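Serine-threonine phosphatase 2C (Toxoplasma gondii, PDB 2I44) probably acts as a metal-dependent protein serine/threonine phosphatase of the PP2C family and binds calcium ions. Local coordinates at residues 11-16 with 26-31; 195-200 with 205-210; 260-265 with 279-284; 293-298 with 315-320; 298-303 with 308-313. All blocks are in the same frame, centred on the assembly; numbering follows the deposited sequence.

Four of the five contacts belong to one six-stranded antiparallel sheet and the segments that border or cover it. Interactions 3 and 4 lie side by side, their centres about 5 Å apart, because strands 258-264 and 313-320 are neighbours and helices 274-286 and 291-305 follow each other. Interaction 1 pairs strand 14-15 with strand 22-29, which lies next to strand 313-320; its centre is about 9 Å from that of interaction 4. Interaction 5 shares Met298 with interaction 4 and joins the later turns of helix 291-305 to the loop that carries Asp311 to a calcium ion. Interaction 2 is a separate hairpin. Its nearest atoms are about 10 Å from those of interaction 5, and the side chain of Phe208 lies about 12 Å from a bound calcium ion.

Interaction 1: residues 11-16 with 26-31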
# COMPACT_ATOMS: atom_id res chain seq x y z
N HIS A 11 -4.91 8.64 10.92
CA HIS A 11 -4.20 7.39 11.18
C HIS A 11 -4.93 6.49 12.18
O HIS A 11 -4.34 5.57 12.74
CB HIS A 11 -2.79 7.69 11.71
CG HIS A 11 -1.98 8.55 10.80
ND1 HIS A 11 -1.47 8.10 9.60
CD2 HIS A 11 -1.57 9.84 10.92
CE1 HIS A 11 -0.79 9.07 9.02
NE2 HIS A 11 -0.84 10.14 9.80
N VAL A 12 -6.21 6.76 12.39
CA VAL A 12 -7.01 5.96 13.31
C VAL A 12 -8.23 5.46 12.57
O VAL A 12 -8.58 6.00 11.53
CB VAL A 12 -7.50 6.81 14.52
CG1 VAL A 12 -6.32 7.23 15.37
CG2 VAL A 12 -8.27 8.04 14.02
N PRO A 13 -8.89 4.41 13.10
CA PRO A 13 -10.09 3.87 12.45
C PRO A 13 -11.05 5.00 12.09
O PRO A 13 -11.27 5.91 12.89
CB PRO A 13 -10.66 2.93 13.51
CG PRO A 13 -9.42 2.40 14.16
CD PRO A 13 -8.55 3.64 14.31
N LEU A 14 -11.60 4.94 10.89
CA LEU A 14 -12.51 5.97 10.41
C LEU A 14 -13.87 5.41 10.00
O LEU A 14 -13.98 4.72 8.99
CB LEU A 14 -11.88 6.68 9.20
CG LEU A 14 -12.65 7.76 8.44
CD1 LEU A 14 -12.75 9.03 9.27
CD2 LEU A 14 -11.94 8.05 7.12
N PRO A 15 -14.92 5.68 10.79
CA PRO A 15 -16.22 5.15 10.38
C PRO A 15 -16.65 5.88 9.11
O PRO A 15 -16.01 6.86 8.71
CB PRO A 15 -17.11 5.49 11.58
CG PRO A 15 -16.16 5.39 12.73
CD PRO A 15 -14.94 6.12 12.20
N PRO A 16 -17.72 5.42 8.45
CA PRO A 16 -18.24 6.02 7.21
C PRO A 16 -18.25 7.54 7.26
O PRO A 16 -19.04 8.14 7.99
CB PRO A 16 -19.65 5.44 7.13
CG PRO A 16 -19.46 4.06 7.69
CD PRO A 16 -18.60 4.32 8.90
N ILE A 26 -12.31 3.22 7.32
CA ILE A 26 -11.08 2.49 7.60
C ILE A 26 -11.28 1.68 8.86
O ILE A 26 -11.73 2.21 9.87
CB ILE A 26 -9.88 3.44 7.84
CG1 ILE A 26 -9.80 4.50 6.73
CG2 ILE A 26 -8.58 2.65 7.87
CD1 ILE A 26 -8.77 5.57 6.99
N PHE A 27 -10.93 0.40 8.81
CA PHE A 27 -11.07 -0.47 9.96
C PHE A 27 -9.87 -1.41 10.02
O PHE A 27 -9.39 -1.87 8.99
CB PHE A 27 -12.35 -1.29 9.89
CG PHE A 27 -12.73 -1.94 11.19
CD1 PHE A 27 -13.38 -1.22 12.19
CD2 PHE A 27 -12.39 -3.27 11.45
CE1 PHE A 27 -13.71 -1.80 13.42
CE2 PHE A 27 -12.71 -3.87 12.68
CZ PHE A 27 -13.37 -3.13 13.66
N THR A 28 -9.41 -1.70 11.23
CA THR A 28 -8.27 -2.58 11.41
C THR A 28 -8.51 -3.50 12.61
O THR A 28 -9.32 -3.19 13.48
CB THR A 28 -6.97 -1.78 11.64
OG1 THR A 28 -5.85 -2.67 11.65
CG2 THR A 28 -7.03 -1.02 12.98
N ASP A 29 -7.81 -4.62 12.64
CA ASP A 29 -7.94 -5.56 13.74
C ASP A 29 -6.64 -6.32 13.88
O ASP A 29 -5.99 -6.65 12.89
CB ASP A 29 -9.10 -6.54 13.48
CG ASP A 29 -9.51 -7.30 14.73
OD1 ASP A 29 -8.70 -8.10 15.24
OD2 ASP A 29 -10.64 -7.08 15.21
N ILE A 30 -6.24 -6.59 15.12
CA ILE A 30 -5.00 -7.29 15.39
C ILE A 30 -5.08 -8.77 15.02
O ILE A 30 -4.06 -9.41 14.76
CB ILE A 30 -4.59 -7.16 16.88
CG1 ILE A 30 -3.14 -7.64 17.06
CG2 ILE A 30 -5.54 -7.97 17.77
CD1 ILE A 30 -2.54 -7.27 18.40
N GLY A 31 -6.29 -9.30 14.97
CA GLY A 31 -6.45 -10.70 14.64
C GLY A 31 -5.83 -11.56 15.73
O GLY A 31 -5.97 -11.26 16.91
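Leu14 and Ile26 form an antiparallel hydrogen-bonded pair at the margin of a sheet in the PP2C beta sandwich. Ile26 N gives a bond to Leu14 O of 2.8 Å. Leu14 N returns one to Ile26 O at 2.9 Å. The Ile26 side chain crosses that of Leu14 at a slant. Its CB lies 3.8 Å from Leu14 N. CG1 stands beside its own backbone N (chi1 -49°) and meets Leu14 CB at 3.9 Å. The chain stays extended, and CD1 ends 4.0 Å from Leu14 CD2. The two side chains share one face of the sheet, and both touch Leu42 of strand 38-43 in the other sheet. Ile26 also rests on Phe40 there, so this pair forms part of the filling between the sheets.

Farther along, Pro13 CG makes a loose contact with Thr28 CG2 at 4.3 Å. Thr28 OG1 is engaged elsewhere, with Thr314 OG1 and Ile313 O on the adjoining strand 313-320. The strand ends at Asp29, which starts an Asx turn: its OD1 accepts from Gly31 N at 2.7 Å through its anti lone pair.

Interaction 2: residues 195-200 with 205-210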
# COMPACT_ATOMS: atom_id res chain seq x y z
N GLY A 195 22.19 -11.50 -2.94
CA GLY A 195 21.23 -12.11 -2.03
C GLY A 195 20.84 -13.43 -2.65
O GLY A 195 21.42 -13.85 -3.65
N SER A 196 19.87 -14.12 -2.06
CA SER A 196 19.41 -15.37 -2.64
C SER A 196 17.92 -15.48 -2.40
O SER A 196 17.37 -14.76 -1.57
CB SER A 196 20.12 -16.57 -2.02
OG SER A 196 19.72 -16.73 -0.67
N VAL A 197 17.28 -16.37 -3.14
CA VAL A 197 15.86 -16.62 -3.00
C VAL A 197 15.77 -18.06 -2.51
O VAL A 197 16.13 -18.99 -3.23
CB VAL A 197 15.13 -16.47 -4.34
CG1 VAL A 197 13.70 -16.95 -4.20
CG2 VAL A 197 15.16 -15.00 -4.76
N GLU A 198 15.29 -18.22 -1.28
CA GLU A 198 15.19 -19.52 -0.65
C GLU A 198 13.80 -20.14 -0.69
O GLU A 198 12.80 -19.50 -0.35
CB GLU A 198 15.65 -19.42 0.81
CG GLU A 198 17.09 -18.94 1.00
CD GLU A 198 18.10 -19.83 0.30
OE1 GLU A 198 17.89 -21.06 0.29
OE2 GLU A 198 19.10 -19.31 -0.24
N TYR A 199 13.75 -21.40 -1.12
CA TYR A 199 12.51 -22.16 -1.20
C TYR A 199 12.65 -23.20 -0.10
O TYR A 199 13.32 -24.23 -0.26
CB TYR A 199 12.40 -22.81 -2.58
CG TYR A 199 12.35 -21.82 -3.73
CD1 TYR A 199 11.12 -21.40 -4.26
CD2 TYR A 199 13.52 -21.30 -4.29
CE1 TYR A 199 11.07 -20.50 -5.33
CE2 TYR A 199 13.48 -20.41 -5.36
CZ TYR A 199 12.25 -20.01 -5.87
OH TYR A 199 12.20 -19.16 -6.95
N LEU A 200 12.03 -22.94 1.04
CA LEU A 200 12.14 -23.83 2.18
C LEU A 200 11.20 -25.04 2.14
O LEU A 200 10.13 -25.00 1.55
CB LEU A 200 11.96 -23.02 3.47
CG LEU A 200 12.81 -21.74 3.53
CD1 LEU A 200 12.77 -21.16 4.94
CD2 LEU A 200 14.25 -22.04 3.13
N ASN A 205 6.07 -22.77 -2.36
CA ASN A 205 5.26 -21.72 -2.96
C ASN A 205 5.44 -20.32 -2.36
O ASN A 205 4.98 -19.34 -2.94
CB ASN A 205 3.79 -22.13 -2.91
CG ASN A 205 3.48 -23.27 -3.86
OD1 ASN A 205 2.74 -24.20 -3.51
ND2 ASN A 205 4.03 -23.21 -5.07
N LYS A 206 6.09 -20.22 -1.21
CA LYS A 206 6.31 -18.92 -0.59
C LYS A 206 7.78 -18.69 -0.28
O LYS A 206 8.18 -18.62 0.89
CB LYS A 206 5.49 -18.77 0.69
CG LYS A 206 3.98 -18.78 0.49
CD LYS A 206 3.26 -18.32 1.76
CE LYS A 206 1.76 -18.58 1.69
NZ LYS A 206 1.49 -20.04 1.58
N PRO A 207 8.62 -18.59 -1.32
CA PRO A 207 10.06 -18.37 -1.14
C PRO A 207 10.38 -17.06 -0.41
O PRO A 207 9.57 -16.14 -0.34
CB PRO A 207 10.60 -18.41 -2.57
CG PRO A 207 9.42 -17.90 -3.38
CD PRO A 207 8.27 -18.63 -2.75
N PHE A 208 11.60 -17.00 0.14
CA PHE A 208 12.07 -15.85 0.89
C PHE A 208 13.24 -15.17 0.21
O PHE A 208 14.00 -15.82 -0.52
CB PHE A 208 12.56 -16.28 2.28
CG PHE A 208 11.51 -16.92 3.15
CD1 PHE A 208 10.76 -16.15 4.03
CD2 PHE A 208 11.29 -18.30 3.10
CE1 PHE A 208 9.81 -16.74 4.87
CE2 PHE A 208 10.33 -18.89 3.92
CZ PHE A 208 9.59 -18.11 4.81
N ILE A 209 13.39 -13.87 0.43
CA ILE A 209 14.54 -13.15 -0.08
C ILE A 209 15.48 -13.21 1.12
O ILE A 209 15.10 -12.85 2.23
CB ILE A 209 14.26 -11.66 -0.44
CG1 ILE A 209 15.60 -10.93 -0.66
CG2 ILE A 209 13.44 -10.98 0.65
CD1 ILE A 209 15.49 -9.53 -1.31
N ARG A 210 16.69 -13.69 0.91
CA ARG A 210 17.66 -13.81 1.99
C ARG A 210 18.94 -13.05 1.68
O ARG A 210 19.48 -13.16 0.57
CB ARG A 210 17.97 -15.30 2.21
CG ARG A 210 19.05 -15.55 3.23
CD ARG A 210 19.31 -17.04 3.40
NE ARG A 210 18.17 -17.74 4.00
CZ ARG A 210 18.16 -19.04 4.28
NH1 ARG A 210 19.23 -19.78 4.02
NH2 ARG A 210 17.09 -19.60 4.82
O HOH W 1 9.83 -20.95 1.24
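Glu198 and Arg210 stack on one face of a small beta hairpin, strands 196-198 and 208-210. Glu198 CG lies 3.4 Å above the guanidinium plane of Arg210, over its centre. The carboxylate and guanidinium planes are only 19° apart. This is stacking without a salt bridge: Glu198 OE1 stays 4.2 Å from Arg210 NH1, well out of the guanidinium plane, and no N-H points at it. Bends at chi2 of Glu198 and chi3 of Arg210 bring the groups over each other. The carboxylate is steadied by Ser196 OG, which donates to Glu198 OE2 at 2.7 Å. Arg210 also makes a cation-pi contact with Phe214.

Toward the turn, Leu200 CD1 presses on Phe208 CE2 at 3.5 Å, the two side chains crossing at about a right angle. Tyr199 offers a ring face to Pro207, whose CB makes a CH-pi contact 3.8 Å from the ring centroid and 26° off its normal. Tyr199 OH is hydrogen-bonded to Lys187 NZ of helix 184-192.

Behind these groups, four backbone bonds join Ser196 with Arg210 and Glu198 with Phe208. On the other face Val197 and Ile209 both touch Ile190 of the same helix. The Phe208 side chain is about 11 Å from that of calcium ligand Asp266, consistent with the flap beside the PP2C active site. Near the turn a water accepts from Leu200 N at 3.0 Å and donates weakly to Lys206 O.

Interaction 3: residues 260-265 with 279-284; sequences VMILAT and EIAMQA
Thr265 OG1 is gripped by several groups at the end of the strand whose Val260 and Ile262 touch helix 274-286. It is hydrogen-bonded to Asp38 OD2, and has weaker bonds with Thr314 N and with Gly267 N. Thr265 sits at the N-cap of helix 266-269, and the weak bond to Gly267 N is the capping one.

The contact itself is apolar and slight. Ile262 CD1 meets Ala281 CB at 3.9 Å, at the tip of an extended side chain (chi2 176°). One residue on in the helix, selenomethionine Met282 reaches Val260 CG1 with its SE atom at 3.8 Å. Met282 starts off to one side of the strand, but bends at chi2 (-60°) and again at chi3 carry the selenium back. The Val260 and Met282 side chains run alongside each other, pointing opposite ways. The backbones stay apart, with Val260 CA and Met282 CA 7.8 Å from each other.

Neighbours complete the layer. Phe319 on the adjoining strand touches both Val260 and Met282. On the opposite face of the strand, Leu263 packs on Phe56 and Val58 of strand 53-62, in the second sheet. The strand is thus covered by helices on one face and by a sheet on the other. That layering is typical of the PP2C fold, a beta sandwich flanked by helices.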
# COMPACT_ATOMS: atom_id res chain seq x y z
N VAL A 260 -15.86 1.73 -6.43
CA VAL A 260 -15.15 1.60 -5.17
C VAL A 260 -13.71 1.11 -5.30
O VAL A 260 -13.38 0.32 -6.17
CB VAL A 260 -15.93 0.65 -4.23
CG1 VAL A 260 -16.14 -0.69 -4.92
CG2 VAL A 260 -15.21 0.49 -2.91
N MSE A 261 -12.86 1.63 -4.43
CA MSE A 261 -11.46 1.25 -4.39
C MSE A 261 -11.23 0.72 -2.98
O MSE A 261 -11.72 1.30 -2.01
CB MSE A 261 -10.57 2.46 -4.68
CG MSE A 261 -9.07 2.19 -4.62
SE MSE A 261 -8.02 3.74 -5.15
CE MSE A 261 -7.40 3.10 -6.86
N ILE A 262 -10.49 -0.38 -2.88
CA ILE A 262 -10.22 -0.97 -1.58
C ILE A 262 -8.73 -1.19 -1.38
O ILE A 262 -8.10 -1.95 -2.13
CB ILE A 262 -10.93 -2.35 -1.42
CG1 ILE A 262 -12.44 -2.18 -1.57
CG2 ILE A 262 -10.59 -2.96 -0.06
CD1 ILE A 262 -13.21 -3.49 -1.53
N LEU A 263 -8.16 -0.52 -0.39
CA LEU A 263 -6.75 -0.69 -0.08
C LEU A 263 -6.73 -1.60 1.15
O LEU A 263 -7.42 -1.32 2.13
CB LEU A 263 -6.07 0.65 0.23
CG LEU A 263 -6.02 1.70 -0.88
CD1 LEU A 263 -7.33 2.48 -0.93
CD2 LEU A 263 -4.85 2.66 -0.64
N ALA A 264 -5.96 -2.68 1.09
CA ALA A 264 -5.91 -3.60 2.21
C ALA A 264 -4.63 -4.44 2.27
O ALA A 264 -3.93 -4.61 1.27
CB ALA A 264 -7.13 -4.52 2.17
N THR A 265 -4.33 -4.96 3.45
CA THR A 265 -3.15 -5.80 3.63
C THR A 265 -3.50 -7.24 3.26
O THR A 265 -4.68 -7.56 3.05
CB THR A 265 -2.66 -5.76 5.09
OG1 THR A 265 -3.72 -6.16 5.97
CG2 THR A 265 -2.21 -4.36 5.46
N GLU A 279 -17.88 -6.97 -3.45
CA GLU A 279 -19.26 -7.35 -3.17
C GLU A 279 -19.62 -7.05 -1.72
O GLU A 279 -20.63 -6.40 -1.45
CB GLU A 279 -19.47 -8.83 -3.46
CG GLU A 279 -20.82 -9.35 -2.99
CD GLU A 279 -21.10 -10.77 -3.46
OE1 GLU A 279 -21.45 -10.95 -4.65
OE2 GLU A 279 -20.97 -11.71 -2.64
N ILE A 280 -18.79 -7.53 -0.79
CA ILE A 280 -19.02 -7.31 0.63
C ILE A 280 -19.08 -5.81 0.94
O ILE A 280 -19.96 -5.35 1.66
CB ILE A 280 -17.91 -7.95 1.48
CG1 ILE A 280 -17.95 -9.48 1.33
CG2 ILE A 280 -18.07 -7.57 2.96
CD1 ILE A 280 -16.84 -10.20 2.06
N ALA A 281 -18.13 -5.06 0.39
CA ALA A 281 -18.06 -3.62 0.60
C ALA A 281 -19.26 -2.91 -0.04
O ALA A 281 -19.84 -2.01 0.56
CB ALA A 281 -16.76 -3.07 0.02
N MSE A 282 -19.63 -3.31 -1.25
CA MSE A 282 -20.75 -2.71 -1.96
C MSE A 282 -22.06 -2.96 -1.21
O MSE A 282 -22.91 -2.07 -1.10
CB MSE A 282 -20.87 -3.27 -3.37
CG MSE A 282 -19.83 -2.74 -4.35
SE MSE A 282 -19.95 -0.83 -4.56
CE MSE A 282 -20.96 -0.77 -6.23
N GLN A 283 -22.22 -4.17 -0.70
CA GLN A 283 -23.42 -4.50 0.04
C GLN A 283 -23.50 -3.75 1.35
O GLN A 283 -24.56 -3.23 1.70
CB GLN A 283 -23.51 -6.01 0.31
CG GLN A 283 -24.62 -6.36 1.29
CD GLN A 283 -25.16 -7.76 1.10
OE1 GLN A 283 -25.64 -8.11 0.02
NE2 GLN A 283 -25.11 -8.57 2.16
N ALA A 284 -22.39 -3.68 2.08
CA ALA A 284 -22.37 -2.98 3.35
C ALA A 284 -22.88 -1.55 3.18
O ALA A 284 -23.74 -1.09 3.92
CB ALA A 284 -20.97 -2.97 3.93

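Interaction 4: residues 293-298 with 315-320; sequences QALVEM and AMTVFF
This is a buried, apolar helix-on-sheet contact in which Leu295 and Val296 of helix 291-305 lie over Ala315 and Thr317 of strand 313-320. The strand is an inner one of the six-stranded antiparallel sheet. The short helix and strand segments approach to 8.1 Å between axes, with their directions 145° apart.

Leu295 does most of the touching. Its CD1 meets Thr317 CG2 at 3.6 Å, the two side chains reaching for each other tip to tip. The same methyl lies 4.0 Å from Ala315 CB. Thr317 presents its methyl because chi1 (49°) puts OG1 between the backbone N and the carbonyl carbon, with CG2 beside the backbone N. Val296 adds a second, longer contact, its CG2 4.1 Å from Ala315 CB. The small side chain of Ala315 is therefore met by both helix residues.

Val296 also touches Phe27 of strand 22-29, on one side of strand 313-320, while Leu295 touches Ile262 of strand 258-264 on the other. Thr317 meets Pro291 and Ala292 at the start of the same helix. On the far face of the strand, Met316 touches Ile26. One helix thus spans three neighbouring strands. This is an outer helical layer laid on one sheet of the PP2C alpha/beta sandwich.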
# COMPACT_ATOMS: atom_id res chain seq x y z
N GLN A 293 -15.36 -2.14 8.01
CA GLN A 293 -15.53 -3.03 9.15
C GLN A 293 -16.12 -4.34 8.66
O GLN A 293 -15.76 -5.41 9.15
CB GLN A 293 -16.45 -2.40 10.19
CG GLN A 293 -16.63 -3.24 11.44
CD GLN A 293 -17.68 -2.67 12.36
OE1 GLN A 293 -18.82 -2.45 11.96
NE2 GLN A 293 -17.30 -2.42 13.61
N ALA A 294 -17.02 -4.26 7.69
CA ALA A 294 -17.64 -5.45 7.14
C ALA A 294 -16.55 -6.36 6.56
O ALA A 294 -16.55 -7.56 6.79
CB ALA A 294 -18.65 -5.08 6.06
N LEU A 295 -15.63 -5.77 5.81
CA LEU A 295 -14.54 -6.54 5.21
C LEU A 295 -13.68 -7.23 6.26
O LEU A 295 -13.29 -8.38 6.09
CB LEU A 295 -13.65 -5.63 4.35
CG LEU A 295 -14.21 -5.22 2.99
CD1 LEU A 295 -13.32 -4.18 2.34
CD2 LEU A 295 -14.32 -6.46 2.11
N VAL A 296 -13.38 -6.53 7.35
CA VAL A 296 -12.55 -7.12 8.40
C VAL A 296 -13.29 -8.19 9.20
O VAL A 296 -12.77 -9.30 9.40
CB VAL A 296 -12.01 -6.03 9.37
CG1 VAL A 296 -11.27 -6.69 10.54
CG2 VAL A 296 -11.07 -5.09 8.62
N GLU A 297 -14.50 -7.89 9.65
CA GLU A 297 -15.26 -8.85 10.44
C GLU A 297 -15.62 -10.12 9.65
O GLU A 297 -15.57 -11.22 10.20
CB GLU A 297 -16.52 -8.19 11.02
CG GLU A 297 -16.19 -6.91 11.80
CD GLU A 297 -17.32 -6.44 12.70
OE1 GLU A 297 -18.49 -6.46 12.26
OE2 GLU A 297 -17.04 -6.04 13.85
N MSE A 298 -15.95 -9.96 8.37
CA MSE A 298 -16.28 -11.08 7.50
C MSE A 298 -15.07 -12.00 7.36
O MSE A 298 -15.19 -13.22 7.37
CB MSE A 298 -16.70 -10.59 6.11
CG MSE A 298 -18.02 -9.84 6.05
SE MSE A 298 -19.53 -11.01 6.06
CE MSE A 298 -19.83 -11.14 4.16
N ALA A 315 -8.44 -2.69 6.32
CA ALA A 315 -9.16 -2.39 5.10
C ALA A 315 -9.56 -0.92 5.07
O ALA A 315 -10.02 -0.37 6.07
CB ALA A 315 -10.39 -3.28 4.97
N MSE A 316 -9.36 -0.28 3.92
CA MSE A 316 -9.71 1.11 3.73
C MSE A 316 -10.57 1.11 2.48
O MSE A 316 -10.11 0.71 1.41
CB MSE A 316 -8.44 1.96 3.51
CG MSE A 316 -8.69 3.46 3.34
SE MSE A 316 -7.05 4.48 2.99
CE MSE A 316 -6.43 4.65 4.81
N THR A 317 -11.83 1.52 2.61
CA THR A 317 -12.76 1.56 1.49
C THR A 317 -13.02 2.98 1.01
O THR A 317 -13.27 3.88 1.82
CB THR A 317 -14.10 0.89 1.86
OG1 THR A 317 -14.58 1.42 3.11
CG2 THR A 317 -13.94 -0.62 1.99
N VAL A 318 -12.97 3.18 -0.30
CA VAL A 318 -13.20 4.49 -0.88
C VAL A 318 -14.26 4.39 -1.98
O VAL A 318 -14.08 3.68 -2.96
CB VAL A 318 -11.89 5.06 -1.50
CG1 VAL A 318 -12.14 6.45 -2.07
CG2 VAL A 318 -10.79 5.09 -0.45
N PHE A 319 -15.37 5.09 -1.79
CA PHE A 319 -16.45 5.06 -2.78
C PHE A 319 -16.48 6.39 -3.51
O PHE A 319 -16.71 7.44 -2.91
CB PHE A 319 -17.80 4.81 -2.09
CG PHE A 319 -17.92 3.45 -1.46
CD1 PHE A 319 -18.45 2.38 -2.18
CD2 PHE A 319 -17.48 3.23 -0.16
CE1 PHE A 319 -18.55 1.11 -1.61
CE2 PHE A 319 -17.57 1.96 0.42
CZ PHE A 319 -18.10 0.90 -0.31
N PHE A 320 -16.23 6.34 -4.82
CA PHE A 320 -16.21 7.53 -5.64
C PHE A 320 -17.61 8.13 -5.79
O PHE A 320 -18.61 7.45 -5.60
CB PHE A 320 -15.64 7.19 -7.01
CG PHE A 320 -14.25 6.61 -6.96
CD1 PHE A 320 -13.17 7.40 -6.56
CD2 PHE A 320 -14.02 5.28 -7.29
CE1 PHE A 320 -11.88 6.87 -6.49
CE2 PHE A 320 -12.73 4.73 -7.22
CZ PHE A 320 -11.66 5.53 -6.82

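Interaction 5: residues 298-303 with 308-313. With CA (calcium ion), chain D.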
# COMPACT_ATOMS: atom_id res chain seq x y z
N MSE A 298 -15.95 -9.96 8.37
CA MSE A 298 -16.28 -11.08 7.50
C MSE A 298 -15.07 -12.00 7.36
O MSE A 298 -15.19 -13.22 7.37
CB MSE A 298 -16.70 -10.59 6.11
CG MSE A 298 -18.02 -9.84 6.05
SE MSE A 298 -19.53 -11.01 6.06
CE MSE A 298 -19.83 -11.14 4.16
N THR A 299 -13.89 -11.39 7.21
CA THR A 299 -12.64 -12.12 7.06
C THR A 299 -12.31 -12.89 8.33
O THR A 299 -11.91 -14.05 8.27
CB THR A 299 -11.48 -11.15 6.73
OG1 THR A 299 -11.71 -10.55 5.45
CG2 THR A 299 -10.14 -11.89 6.71
N LEU A 300 -12.50 -12.24 9.48
CA LEU A 300 -12.23 -12.87 10.76
C LEU A 300 -13.17 -14.04 11.02
O LEU A 300 -12.76 -15.07 11.56
CB LEU A 300 -12.35 -11.83 11.88
CG LEU A 300 -11.22 -10.81 11.97
CD1 LEU A 300 -11.58 -9.67 12.92
CD2 LEU A 300 -9.96 -11.51 12.44
N ALA A 301 -14.44 -13.89 10.64
CA ALA A 301 -15.41 -14.96 10.83
C ALA A 301 -15.00 -16.18 10.00
O ALA A 301 -15.04 -17.31 10.49
CB ALA A 301 -16.79 -14.48 10.41
N GLU A 302 -14.61 -15.95 8.76
CA GLU A 302 -14.19 -17.03 7.87
C GLU A 302 -12.97 -17.74 8.42
O GLU A 302 -12.87 -18.97 8.36
CB GLU A 302 -13.87 -16.47 6.48
CG GLU A 302 -13.41 -17.52 5.47
CD GLU A 302 -14.40 -18.65 5.30
OE1 GLU A 302 -15.62 -18.40 5.42
OE2 GLU A 302 -13.97 -19.80 5.05
N GLN A 303 -12.03 -16.98 8.96
CA GLN A 303 -10.83 -17.56 9.52
C GLN A 303 -11.17 -18.46 10.71
O GLN A 303 -10.59 -19.54 10.85
CB GLN A 303 -9.85 -16.45 9.94
CG GLN A 303 -9.16 -15.73 8.76
CD GLN A 303 -8.10 -16.57 8.06
OE1 GLN A 303 -6.99 -16.10 7.82
NE2 GLN A 303 -8.45 -17.81 7.71
N GLN A 308 -8.32 -21.13 11.63
CA GLN A 308 -7.08 -20.43 11.35
C GLN A 308 -6.87 -19.17 12.18
O GLN A 308 -7.78 -18.35 12.32
CB GLN A 308 -7.03 -20.03 9.87
CG GLN A 308 -6.32 -21.02 8.99
CD GLN A 308 -4.85 -21.12 9.30
OE1 GLN A 308 -4.14 -20.11 9.34
NE2 GLN A 308 -4.37 -22.34 9.54
N SER A 309 -5.67 -19.04 12.74
CA SER A 309 -5.32 -17.86 13.52
C SER A 309 -5.22 -16.76 12.46
O SER A 309 -4.49 -16.91 11.48
CB SER A 309 -3.97 -18.05 14.21
OG SER A 309 -3.65 -16.93 15.03
N ALA A 310 -5.96 -15.67 12.65
CA ALA A 310 -5.97 -14.56 11.70
C ALA A 310 -4.78 -13.61 11.79
O ALA A 310 -4.25 -13.34 12.87
CB ALA A 310 -7.28 -13.77 11.85
N ASP A 311 -4.36 -13.10 10.64
CA ASP A 311 -3.25 -12.16 10.57
C ASP A 311 -3.79 -10.76 10.90
O ASP A 311 -5.00 -10.60 11.06
CB ASP A 311 -2.67 -12.17 9.15
CG ASP A 311 -1.52 -11.20 8.98
OD1 ASP A 311 -0.85 -10.88 9.99
OD2 ASP A 311 -1.28 -10.76 7.83
N ASN A 312 -2.92 -9.76 11.03
CA ASN A 312 -3.44 -8.41 11.26
C ASN A 312 -4.26 -8.16 9.99
O ASN A 312 -3.87 -8.62 8.91
CB ASN A 312 -2.32 -7.35 11.30
CG ASN A 312 -1.44 -7.44 12.53
OD1 ASN A 312 -1.85 -7.93 13.59
ND2 ASN A 312 -0.22 -6.94 12.41
N ILE A 313 -5.38 -7.46 10.11
CA ILE A 313 -6.22 -7.18 8.96
C ILE A 313 -6.59 -5.70 8.96
O ILE A 313 -7.06 -5.17 9.96
CB ILE A 313 -7.54 -7.99 8.98
CG1 ILE A 313 -7.24 -9.47 9.25
CG2 ILE A 313 -8.26 -7.85 7.64
CD1 ILE A 313 -8.49 -10.32 9.43
CA CA D . 0.19 -9.25 6.91
O HOH W 2 -6.13 -13.14 8.00
O HOH W 3 1.12 -9.22 8.80
O HOH W 4 -1.48 -7.76 7.51
O HOH W 5 1.63 -10.15 5.99
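Ile313 CD1 is wedged against the helix between Thr299 CG2, at 3.5 Å, and Leu300 CD2, at 3.6 Å. Leu300 CD2 also touches Ala310 CB at 3.6 Å. This is the tight, apolar part of the contact. Thr299 keeps its hydroxyl out of it: OG1 lies beside the backbone N (chi1 -65°) and bonds back to Leu295 O.

The other end is looser and polar. Gln303 O accepts from Gln308 N at 2.9 Å. The Gln303 chain bends at chi2 and lays NE2 3.4 Å from Gln308 CB, but the two amide planes are 41° apart and do not pair. Gln308 is exposed. A water donates to Gln303 OE1 and accepts from Asp311 N, linking the helix to the loop.

Asp311 turns away from the helix and binds a calcium ion through OD2 at 2.3 Å. Asp60, Asp266 and three waters complete the set of ligands. One of those waters donates to Asp311 OD1. The loop runs from the end of helix 291-305 into strand 313-320, where Ile313 is joined to Asp29 of strand 22-29 by a backbone hydrogen bond and touches Leu268 of helix 266-269.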